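Glutamine cyclotransferase (Tannerella forsythia, PDB 6QRO) probably converts N-terminal glutamine of peptides to pyroglutamate, as a zinc-binding type II glutaminyl cyclase. Local coordinates at residues K71-E76 against N91-F96; L105-W110 against V161-E166; F216-T221 against F246-G251. All coordinates share one frame; numbering follows the deposited sequence.

Contact 1 (K71-E76 against N91-F96); sequences KVYVQE and NIVGAF
Y73 and V93 face each other near the middle of an antiparallel beta hairpin, in which the edge strand 71-80 runs beside strand 86-96 at the margin of the mixed central sheet. Between K71-E76 and N91-F96 the pairing is regular: K71-A95, Y73-V93 and Q75-N91 are hydrogen-bonded pairs, each closed by two backbone bonds, and V72-G94 and V74-I92 are the non-hydrogen-bonded pairs between them. In the central pair, Y73 N donates to V93 O at 2.8 Å and V93 N returns the bond to Y73 O at 2.9 Å. The carbonyl of V93 also receives the CA-H of V72.

The side chain of Y73 lies along this ladder. Its CB sits 4.0 Å from V93 CB. Because CG is anti to the carbonyl carbon (chi1 -54°), the ring is carried back toward the start of its own strand and therefore toward A95. CD1 passes V93 CG1 at 4.1 Å, and the ring edge there lies in plane with V93 O. One atom further out, CE1 meets the methyl CB of A95 at 3.9 Å; the ring also meets that of H194. At the tip, Y73 OH lies 3.3 Å from K71 CD.

V72 and I92 project from the other face of the sheet and pack on helix 52-67, whereas Q75 and N91, on the face of Y73, touch F188 and W189 of helix 184-191. The Q75 and N91 side chains are joined amide to amide, their planes turned 47° apart. N91 also gives a hydrogen bond to G185 O through ND2 and accepts one from D164 N at OD1, which fixes its orientation. The bond from N91 ND2 to Q75 OE1 measures 3.0 Å and is nearly straight, 172° at the hydrogen.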
loop_
_atom_site.group_PDB
_atom_site.type_symbol
_atom_site.label_atom_id
_atom_site.label_comp_id
_atom_site.label_asym_id
_atom_site.label_seq_id
_atom_site.Cartn_x
_atom_site.Cartn_y
_atom_site.Cartn_z
ATOM N N LYS A 71 15.377 2.895 -10.935
ATOM C CA LYS A 71 15.001 3.656 -12.119
ATOM C C LYS A 71 13.521 4.006 -11.974
ATOM O O LYS A 71 12.685 3.105 -11.870
ATOM C CB LYS A 71 15.314 2.822 -13.355
ATOM C CG LYS A 71 14.757 3.226 -14.681
ATOM C CD LYS A 71 15.073 2.059 -15.601
ATOM C CE LYS A 71 15.247 2.465 -17.014
ATOM N NZ LYS A 71 15.645 1.294 -17.842
ATOM N N VAL A 72 13.204 5.303 -11.897
ATOM C CA VAL A 72 11.885 5.766 -11.462
ATOM C C VAL A 72 11.025 6.122 -12.669
ATOM O O VAL A 72 11.481 6.808 -13.595
ATOM C CB VAL A 72 11.999 6.959 -10.496
ATOM C CG1 VAL A 72 10.609 7.520 -10.169
ATOM C CG2 VAL A 72 12.724 6.543 -9.226
ATOM N N TYR A 73 9.785 5.626 -12.665
ATOM C CA TYR A 73 8.759 5.943 -13.656
ATOM C C TYR A 73 7.606 6.632 -12.956
ATOM O O TYR A 73 7.160 6.172 -11.900
ATOM C CB TYR A 73 8.216 4.691 -14.345
ATOM C CG TYR A 73 9.249 3.789 -14.966
ATOM C CD1 TYR A 73 10.017 2.940 -14.178
ATOM C CD2 TYR A 73 9.410 3.734 -16.340
ATOM C CE1 TYR A 73 10.946 2.101 -14.736
ATOM C CE2 TYR A 73 10.333 2.889 -16.920
ATOM C CZ TYR A 73 11.103 2.079 -16.112
ATOM O OH TYR A 73 12.018 1.223 -16.669
ATOM N N VAL A 74 7.146 7.743 -13.512
ATOM C CA VAL A 74 5.971 8.438 -12.994
ATOM C C VAL A 74 4.892 8.448 -14.080
ATOM O O VAL A 74 5.036 9.140 -15.093
ATOM C CB VAL A 74 6.309 9.864 -12.527
ATOM C CG1 VAL A 74 5.110 10.522 -11.860
ATOM C CG2 VAL A 74 7.513 9.844 -11.562
ATOM N N GLN A 75 3.808 7.693 -13.866
ATOM C CA GLN A 75 2.632 7.739 -14.738
ATOM C C GLN A 75 1.751 8.888 -14.291
ATOM O O GLN A 75 1.190 8.854 -13.188
ATOM C CB GLN A 75 1.808 6.455 -14.692
ATOM C CG GLN A 75 2.172 5.366 -15.672
ATOM C CD GLN A 75 1.334 4.111 -15.465
ATOM O OE1 GLN A 75 0.744 3.909 -14.406
ATOM N NE2 GLN A 75 1.256 3.280 -16.488
ATOM N N GLU A 76 1.614 9.890 -15.155
ATOM C CA GLU A 76 0.697 10.996 -14.933
ATOM C C GLU A 76 -0.612 10.651 -15.636
ATOM O O GLU A 76 -0.640 10.453 -16.853
ATOM C CB GLU A 76 1.254 12.314 -15.469
ATOM C CG GLU A 76 2.636 12.743 -14.963
ATOM C CD GLU A 76 2.544 13.523 -13.658
ATOM O OE1 GLU A 76 3.585 13.987 -13.154
ATOM O OE2 GLU A 76 1.413 13.709 -13.155
ATOM N N ASN A 91 1.134 7.677 -10.518
ATOM C CA ASN A 91 1.592 6.347 -10.117
ATOM C C ASN A 91 3.120 6.335 -10.123
ATOM O O ASN A 91 3.740 6.634 -11.151
ATOM C CB ASN A 91 1.073 5.256 -11.049
ATOM C CG ASN A 91 -0.447 5.059 -10.965
ATOM O OD1 ASN A 91 -1.074 5.271 -9.928
ATOM N ND2 ASN A 91 -1.020 4.596 -12.056
ATOM N N ILE A 92 3.724 5.985 -8.987
ATOM C CA ILE A 92 5.172 6.093 -8.799
ATOM C C ILE A 92 5.768 4.690 -8.756
ATOM O O ILE A 92 5.444 3.893 -7.866
ATOM C CB ILE A 92 5.513 6.894 -7.532
ATOM C CG1 ILE A 92 4.822 8.258 -7.590
ATOM C CG2 ILE A 92 7.038 7.067 -7.415
ATOM C CD1 ILE A 92 4.719 8.972 -6.254
ATOM N N VAL A 93 6.635 4.390 -9.722
ATOM C CA VAL A 93 7.240 3.073 -9.870
ATOM C C VAL A 93 8.744 3.208 -9.668
ATOM O O VAL A 93 9.420 3.943 -10.401
ATOM C CB VAL A 93 6.942 2.434 -11.239
ATOM C CG1 VAL A 93 7.662 1.067 -11.349
ATOM C CG2 VAL A 93 5.452 2.259 -11.447
ATOM N N GLY A 94 9.273 2.448 -8.722
ATOM C CA GLY A 94 10.705 2.360 -8.557
ATOM C C GLY A 94 11.089 0.960 -8.958
ATOM O O GLY A 94 10.653 -0.018 -8.339
ATOM N N ALA A 95 11.825 0.857 -10.052
ATOM C CA ALA A 95 12.252 -0.423 -10.590
ATOM C C ALA A 95 13.702 -0.619 -10.184
ATOM O O ALA A 95 14.574 0.160 -10.583
ATOM C CB ALA A 95 12.100 -0.473 -12.108
ATOM N N PHE A 96 13.962 -1.669 -9.420
ATOM C CA PHE A 96 15.289 -1.928 -8.890
ATOM C C PHE A 96 15.937 -3.036 -9.700
ATOM O O PHE A 96 15.292 -4.041 -10.014
ATOM C CB PHE A 96 15.238 -2.292 -7.406
ATOM C CG PHE A 96 14.830 -1.147 -6.507
ATOM C CD1 PHE A 96 13.498 -0.814 -6.324
ATOM C CD2 PHE A 96 15.798 -0.405 -5.838
ATOM C CE1 PHE A 96 13.148 0.222 -5.488
ATOM C CE2 PHE A 96 15.452 0.631 -5.010
ATOM C CZ PHE A 96 14.119 0.947 -4.837
#

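Contact 2 (L105-W110 against V161-E166); sequences LLFAHW and VFFDAE
V161 packs among L105, F107 and F163 on one side of two parallel strands in the buried centre of the sheet. Its CG2 presses on L105 CD1 at 3.4 Å, tighter than usual for two methyls, while CG1 lies over the rim of one face of the F163 ring. F107 brings CD2 to the edge of that ring, 3.6 Å from F163 CE2. On the opposite side, W110 holds CG between its backbone N and carbonyl carbon (chi1 74°), which places CD1 3.7 Å from F162 CB; both side chains lean on V139 of helix 132-151.

Four backbone bonds join the two segments, the last from W110 N to F163 O at 3.0 Å, beyond the end of strand 105-109. There the contact turns polar. E166 OE1 stands 2.9 Å above the H109 ring plane, over its centre, with the carboxylate only 17° from parallel to the ring; the angles rule out a hydrogen bond. H109 uses ND1 with D111 and NE2 with D134, a zinc ligand, so it is second-shell. With E166 beside the ligand D167, these C-terminal strand ends border the zinc site, as is characteristic of the M28 peptidase-like fold.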
loop_
_atom_site.group_PDB
_atom_site.type_symbol
_atom_site.label_atom_id
_atom_site.label_comp_id
_atom_site.label_asym_id
_atom_site.label_seq_id
_atom_site.Cartn_x
_atom_site.Cartn_y
_atom_site.Cartn_z
ATOM N N LEU A 105 6.699 -7.736 -7.459
ATOM C CA LEU A 105 5.991 -6.475 -7.286
ATOM C C LEU A 105 5.667 -6.228 -5.814
ATOM O O LEU A 105 5.047 -7.068 -5.160
ATOM C CB LEU A 105 4.718 -6.511 -8.132
ATOM C CG LEU A 105 3.687 -5.406 -8.036
ATOM C CD1 LEU A 105 4.308 -4.113 -8.515
ATOM C CD2 LEU A 105 2.468 -5.794 -8.879
ATOM N N LEU A 106 6.089 -5.077 -5.294
ATOM C CA LEU A 106 5.723 -4.635 -3.954
ATOM C C LEU A 106 4.970 -3.327 -4.134
ATOM O O LEU A 106 5.455 -2.425 -4.830
ATOM C CB LEU A 106 6.944 -4.461 -3.040
ATOM C CG LEU A 106 8.005 -5.577 -2.920
ATOM C CD1 LEU A 106 9.171 -5.116 -2.046
ATOM C CD2 LEU A 106 7.460 -6.897 -2.399
ATOM N N PHE A 107 3.749 -3.252 -3.598
ATOM C CA PHE A 107 2.957 -2.062 -3.851
ATOM C C PHE A 107 2.117 -1.653 -2.650
ATOM O O PHE A 107 1.903 -2.414 -1.709
ATOM C CB PHE A 107 2.090 -2.222 -5.123
ATOM C CG PHE A 107 1.221 -3.468 -5.167
ATOM C CD1 PHE A 107 1.772 -4.726 -5.196
ATOM C CD2 PHE A 107 -0.149 -3.349 -5.319
ATOM C CE1 PHE A 107 0.979 -5.838 -5.291
ATOM C CE2 PHE A 107 -0.954 -4.461 -5.429
ATOM C CZ PHE A 107 -0.387 -5.708 -5.406
ATOM N N ALA A 108 1.685 -0.399 -2.694
ATOM C CA ALA A 108 0.866 0.234 -1.672
ATOM C C ALA A 108 0.300 1.505 -2.275
ATOM O O ALA A 108 0.826 2.032 -3.255
ATOM C CB ALA A 108 1.644 0.546 -0.394
ATOM N N HIS A 109 -0.783 1.989 -1.689
ATOM C CA HIS A 109 -1.331 3.264 -2.114
ATOM C C HIS A 109 -0.802 4.393 -1.237
ATOM O O HIS A 109 -0.505 4.205 -0.055
ATOM C CB HIS A 109 -2.862 3.238 -2.118
ATOM C CG HIS A 109 -3.509 3.680 -0.841
ATOM N ND1 HIS A 109 -3.778 5.001 -0.561
ATOM C CD2 HIS A 109 -3.998 2.966 0.204
ATOM C CE1 HIS A 109 -4.391 5.083 0.606
ATOM N NE2 HIS A 109 -4.527 3.863 1.096
ATOM N N TRP A 110 -0.619 5.563 -1.857
ATOM C CA TRP A 110 -0.006 6.674 -1.169
ATOM C C TRP A 110 -0.906 7.889 -1.011
ATOM O O TRP A 110 -0.591 8.756 -0.190
ATOM C CB TRP A 110 1.286 7.094 -1.888
ATOM C CG TRP A 110 1.159 7.834 -3.197
ATOM C CD1 TRP A 110 1.028 7.301 -4.440
ATOM C CD2 TRP A 110 1.256 9.255 -3.375
ATOM N NE1 TRP A 110 1.001 8.308 -5.387
ATOM C CE2 TRP A 110 1.152 9.512 -4.755
ATOM C CE3 TRP A 110 1.413 10.333 -2.496
ATOM C CZ2 TRP A 110 1.203 10.801 -5.279
ATOM C CZ3 TRP A 110 1.474 11.617 -3.023
ATOM C CH2 TRP A 110 1.366 11.838 -4.398
ATOM N N VAL A 161 5.887 -0.050 -6.263
ATOM C CA VAL A 161 4.861 0.732 -6.951
ATOM C C VAL A 161 3.954 1.373 -5.903
ATOM O O VAL A 161 3.348 0.671 -5.083
ATOM C CB VAL A 161 4.045 -0.124 -7.936
ATOM C CG1 VAL A 161 2.988 0.732 -8.615
ATOM C CG2 VAL A 161 4.963 -0.758 -8.979
ATOM N N PHE A 162 3.886 2.702 -5.923
ATOM C CA PHE A 162 3.000 3.484 -5.072
ATOM C C PHE A 162 1.820 3.934 -5.924
ATOM O O PHE A 162 1.988 4.744 -6.839
ATOM C CB PHE A 162 3.715 4.698 -4.475
ATOM C CG PHE A 162 4.947 4.355 -3.667
ATOM C CD1 PHE A 162 4.943 3.289 -2.800
ATOM C CD2 PHE A 162 6.103 5.098 -3.795
ATOM C CE1 PHE A 162 6.072 2.967 -2.050
ATOM C CE2 PHE A 162 7.239 4.774 -3.063
ATOM C CZ PHE A 162 7.215 3.700 -2.180
ATOM N N PHE A 163 0.637 3.408 -5.634
ATOM C CA PHE A 163 -0.553 3.726 -6.420
ATOM C C PHE A 163 -1.308 4.941 -5.879
ATOM O O PHE A 163 -1.579 5.048 -4.677
ATOM C CB PHE A 163 -1.484 2.513 -6.490
ATOM C CG PHE A 163 -0.985 1.442 -7.412
ATOM C CD1 PHE A 163 -0.636 1.758 -8.715
ATOM C CD2 PHE A 163 -0.918 0.134 -7.009
ATOM C CE1 PHE A 163 -0.197 0.799 -9.585
ATOM C CE2 PHE A 163 -0.471 -0.846 -7.878
ATOM C CZ PHE A 163 -0.107 -0.507 -9.173
ATOM N N ASP A 164 -1.683 5.827 -6.785
ATOM C CA ASP A 164 -2.434 7.030 -6.466
ATOM C C ASP A 164 -3.939 6.776 -6.541
ATOM O O ASP A 164 -4.403 5.779 -7.107
ATOM C CB ASP A 164 -2.047 8.157 -7.428
ATOM C CG ASP A 164 -2.265 9.535 -6.841
ATOM O OD1 ASP A 164 -2.886 9.646 -5.759
ATOM O OD2 ASP A 164 -1.820 10.507 -7.484
ATOM N N ALA A 165 -4.695 7.699 -5.940
ATOM C CA ALA A 165 -6.146 7.798 -6.134
ATOM C C ALA A 165 -6.845 6.472 -5.841
ATOM O O ALA A 165 -7.827 6.111 -6.496
ATOM C CB ALA A 165 -6.483 8.301 -7.544
ATOM N N GLU A 166 -6.317 5.737 -4.858
ATOM C CA GLU A 166 -6.927 4.495 -4.403
ATOM C C GLU A 166 -8.105 4.740 -3.477
ATOM O O GLU A 166 -9.052 3.945 -3.476
ATOM C CB GLU A 166 -5.878 3.662 -3.674
ATOM C CG GLU A 166 -6.338 2.367 -3.013
ATOM C CD GLU A 166 -6.717 2.558 -1.523
ATOM O OE1 GLU A 166 -6.689 3.711 -1.046
ATOM O OE2 GLU A 166 -7.012 1.563 -0.822
#

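Contact 3 (F216-T221 against F246-G251)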
loop_
_atom_site.group_PDB
_atom_site.type_symbol
_atom_site.label_atom_id
_atom_site.label_comp_id
_atom_site.label_asym_id
_atom_site.label_seq_id
_atom_site.Cartn_x
_atom_site.Cartn_y
_atom_site.Cartn_z
ATOM N N PHE A 216 -3.075 -9.297 10.667
ATOM C CA PHE A 216 -3.287 -9.482 9.232
ATOM C C PHE A 216 -3.772 -10.910 9.018
ATOM O O PHE A 216 -2.987 -11.864 9.051
ATOM C CB PHE A 216 -2.016 -9.186 8.438
ATOM C CG PHE A 216 -1.366 -7.893 8.810
ATOM C CD1 PHE A 216 -2.030 -6.695 8.629
ATOM C CD2 PHE A 216 -0.098 -7.872 9.361
ATOM C CE1 PHE A 216 -1.437 -5.499 8.971
ATOM C CE2 PHE A 216 0.501 -6.666 9.713
ATOM C CZ PHE A 216 -0.174 -5.479 9.516
ATOM N N TYR A 217 -5.077 -11.047 8.795
ATOM C CA TYR A 217 -5.638 -12.323 8.406
ATOM C C TYR A 217 -5.410 -12.544 6.921
ATOM O O TYR A 217 -5.089 -11.619 6.174
ATOM C CB TYR A 217 -7.139 -12.381 8.705
ATOM C CG TYR A 217 -7.531 -12.420 10.164
ATOM C CD1 TYR A 217 -7.186 -11.397 11.039
ATOM C CD2 TYR A 217 -8.290 -13.471 10.655
ATOM C CE1 TYR A 217 -7.573 -11.430 12.363
ATOM C CE2 TYR A 217 -8.685 -13.511 11.966
ATOM C CZ TYR A 217 -8.324 -12.496 12.818
ATOM O OH TYR A 217 -8.722 -12.569 14.131
ATOM N N LYS A 218 -5.577 -13.793 6.494
ATOM C CA LYS A 218 -5.426 -14.140 5.087
ATOM C C LYS A 218 -6.667 -13.662 4.352
ATOM O O LYS A 218 -7.775 -14.126 4.633
ATOM C CB LYS A 218 -5.245 -15.646 4.909
ATOM C CG LYS A 218 -4.130 -16.259 5.756
ATOM C CD LYS A 218 -4.022 -17.775 5.513
ATOM C CE LYS A 218 -2.705 -18.357 6.018
ATOM N NZ LYS A 218 -2.687 -19.850 6.040
ATOM N N GLU A 219 -6.482 -12.703 3.451
ATOM C CA GLU A 219 -7.576 -12.077 2.731
ATOM C C GLU A 219 -8.066 -13.000 1.618
ATOM O O GLU A 219 -7.272 -13.688 0.973
ATOM C CB GLU A 219 -7.084 -10.732 2.184
ATOM C CG GLU A 219 -8.119 -9.794 1.628
ATOM C CD GLU A 219 -8.360 -10.065 0.176
ATOM O OE1 GLU A 219 -9.508 -9.893 -0.277
ATOM O OE2 GLU A 219 -7.392 -10.460 -0.514
ATOM N N SER A 220 -9.387 -13.016 1.393
ATOM C CA SER A 220 -9.998 -14.075 0.574
ATOM C C SER A 220 -9.570 -13.981 -0.893
ATOM O O SER A 220 -9.277 -14.999 -1.534
ATOM C CB SER A 220 -11.526 -14.043 0.705
ATOM O OG SER A 220 -12.106 -13.092 -0.159
ATOM N N THR A 221 -9.598 -12.776 -1.465
ATOM C CA THR A 221 -9.112 -12.607 -2.829
ATOM C C THR A 221 -7.652 -13.051 -2.958
ATOM O O THR A 221 -7.260 -13.616 -3.984
ATOM C CB THR A 221 -9.281 -11.146 -3.249
ATOM O OG1 THR A 221 -10.655 -10.760 -3.108
ATOM C CG2 THR A 221 -8.839 -10.929 -4.670
ATOM N N PHE A 246 0.696 -12.065 11.701
ATOM C CA PHE A 246 0.150 -12.748 10.534
ATOM C C PHE A 246 -0.650 -13.921 11.073
ATOM O O PHE A 246 -0.091 -14.941 11.485
ATOM C CB PHE A 246 1.261 -13.175 9.583
ATOM C CG PHE A 246 1.913 -12.013 8.869
ATOM C CD1 PHE A 246 2.773 -11.149 9.548
ATOM C CD2 PHE A 246 1.650 -11.764 7.536
ATOM C CE1 PHE A 246 3.359 -10.063 8.895
ATOM C CE2 PHE A 246 2.240 -10.687 6.876
ATOM C CZ PHE A 246 3.097 -9.839 7.558
ATOM N N ILE A 247 -1.959 -13.755 11.130
ATOM C CA ILE A 247 -2.810 -14.742 11.783
ATOM C C ILE A 247 -3.059 -15.882 10.815
ATOM O O ILE A 247 -3.259 -15.664 9.620
ATOM C CB ILE A 247 -4.114 -14.083 12.277
ATOM C CG1 ILE A 247 -3.919 -13.565 13.702
ATOM C CG2 ILE A 247 -5.280 -15.060 12.264
ATOM C CD1 ILE A 247 -3.021 -12.387 13.830
ATOM N N ASN A 248 -3.005 -17.113 11.323
ATOM C CA ASN A 248 -3.287 -18.277 10.491
ATOM C C ASN A 248 -4.797 -18.521 10.502
ATOM O O ASN A 248 -5.306 -19.513 11.027
ATOM C CB ASN A 248 -2.509 -19.488 11.004
ATOM C CG ASN A 248 -2.497 -20.640 10.015
ATOM O OD1 ASN A 248 -2.148 -20.459 8.845
ATOM N ND2 ASN A 248 -2.897 -21.824 10.470
ATOM N N ALA A 249 -5.515 -17.589 9.873
ATOM C CA ALA A 249 -6.969 -17.657 9.738
ATOM C C ALA A 249 -7.399 -16.699 8.635
ATOM O O ALA A 249 -6.709 -15.723 8.337
ATOM C CB ALA A 249 -7.699 -17.323 11.046
ATOM N N GLN A 250 -8.577 -16.966 8.075
ATOM C CA GLN A 250 -9.126 -16.171 6.988
ATOM C C GLN A 250 -9.780 -14.887 7.476
ATOM O O GLN A 250 -10.400 -14.834 8.536
ATOM C CB GLN A 250 -10.174 -16.969 6.220
ATOM C CG GLN A 250 -9.668 -18.130 5.427
ATOM C CD GLN A 250 -10.232 -18.089 4.026
ATOM O OE1 GLN A 250 -9.833 -17.255 3.206
ATOM N NE2 GLN A 250 -11.191 -18.968 3.751
ATOM N N GLY A 251 -9.688 -13.865 6.647
ATOM C CA GLY A 251 -10.248 -12.578 6.974
ATOM C C GLY A 251 -11.359 -12.264 6.006
ATOM O O GLY A 251 -12.140 -13.152 5.640
#
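F216 and F246 leave the same face of the sheet, and in both CG is anti to the carbonyl carbon and beside the backbone N (chi1 -49° and -71°); with this shared lean the two rings meet edge to face. CD2 of F216 points at the F246 ring, over the rim of its face, with the centroids 5.4 Å apart. Helix 299-314 and I272 of strand 269-273 pack against both rings, and W234 adds a further edge-to-face partner for F246.

The strands run parallel, but the register shifts by two residues between the F216-F246 and K218-Q250 bridges. This beta bulge lies where the second segment turns a corner, with N248 at the centre of an inverse gamma turn. I247 N bonds to F216 O before the corner; beyond it, K218 N donates to A249 O at 2.9 Å and G251 N reaches K218 O at 2.8 Å.

The Y217 ring packs on the bend, with I247 CG2 over one face in a CH-pi contact, 3.8 Å from the centroid, and A249 CB approaches Y217 CD2 at 3.9 Å. G251, which has no side chain, brings its CA to 3.6 Å from Y217 CB.

K218 extends beside N248, and its NZ donates to N248 OD1 at 2.9 Å. The same ammonium forms a salt bridge with E231, so it has both a neutral acceptor and a carboxylate, which probably offsets its charge.

In the fold
Following the chain from the N terminus, contact 1 closes first, as a hairpin joining strands 71-80 and 86-96 at the sheet margin. Contact 2 spans a longer excursion that includes helix 132-151, bringing strand 157-163 back beside strand 103-109. The two contacts touch: I92 O and F162 N form a probable hydrogen bond, one of the backbone bonds that pair strand 86-96 with strand 157-163. Contact 3 comes last, enclosing the rest of helix 220-225 and all of helix 227-239; it joins the short strands 216-218 and 246-247, separate from the six-stranded sheet, about 30 Å from contact 1 between centres and on the opposite side of the chain's centre. The three are in series, neither nested nor crossing.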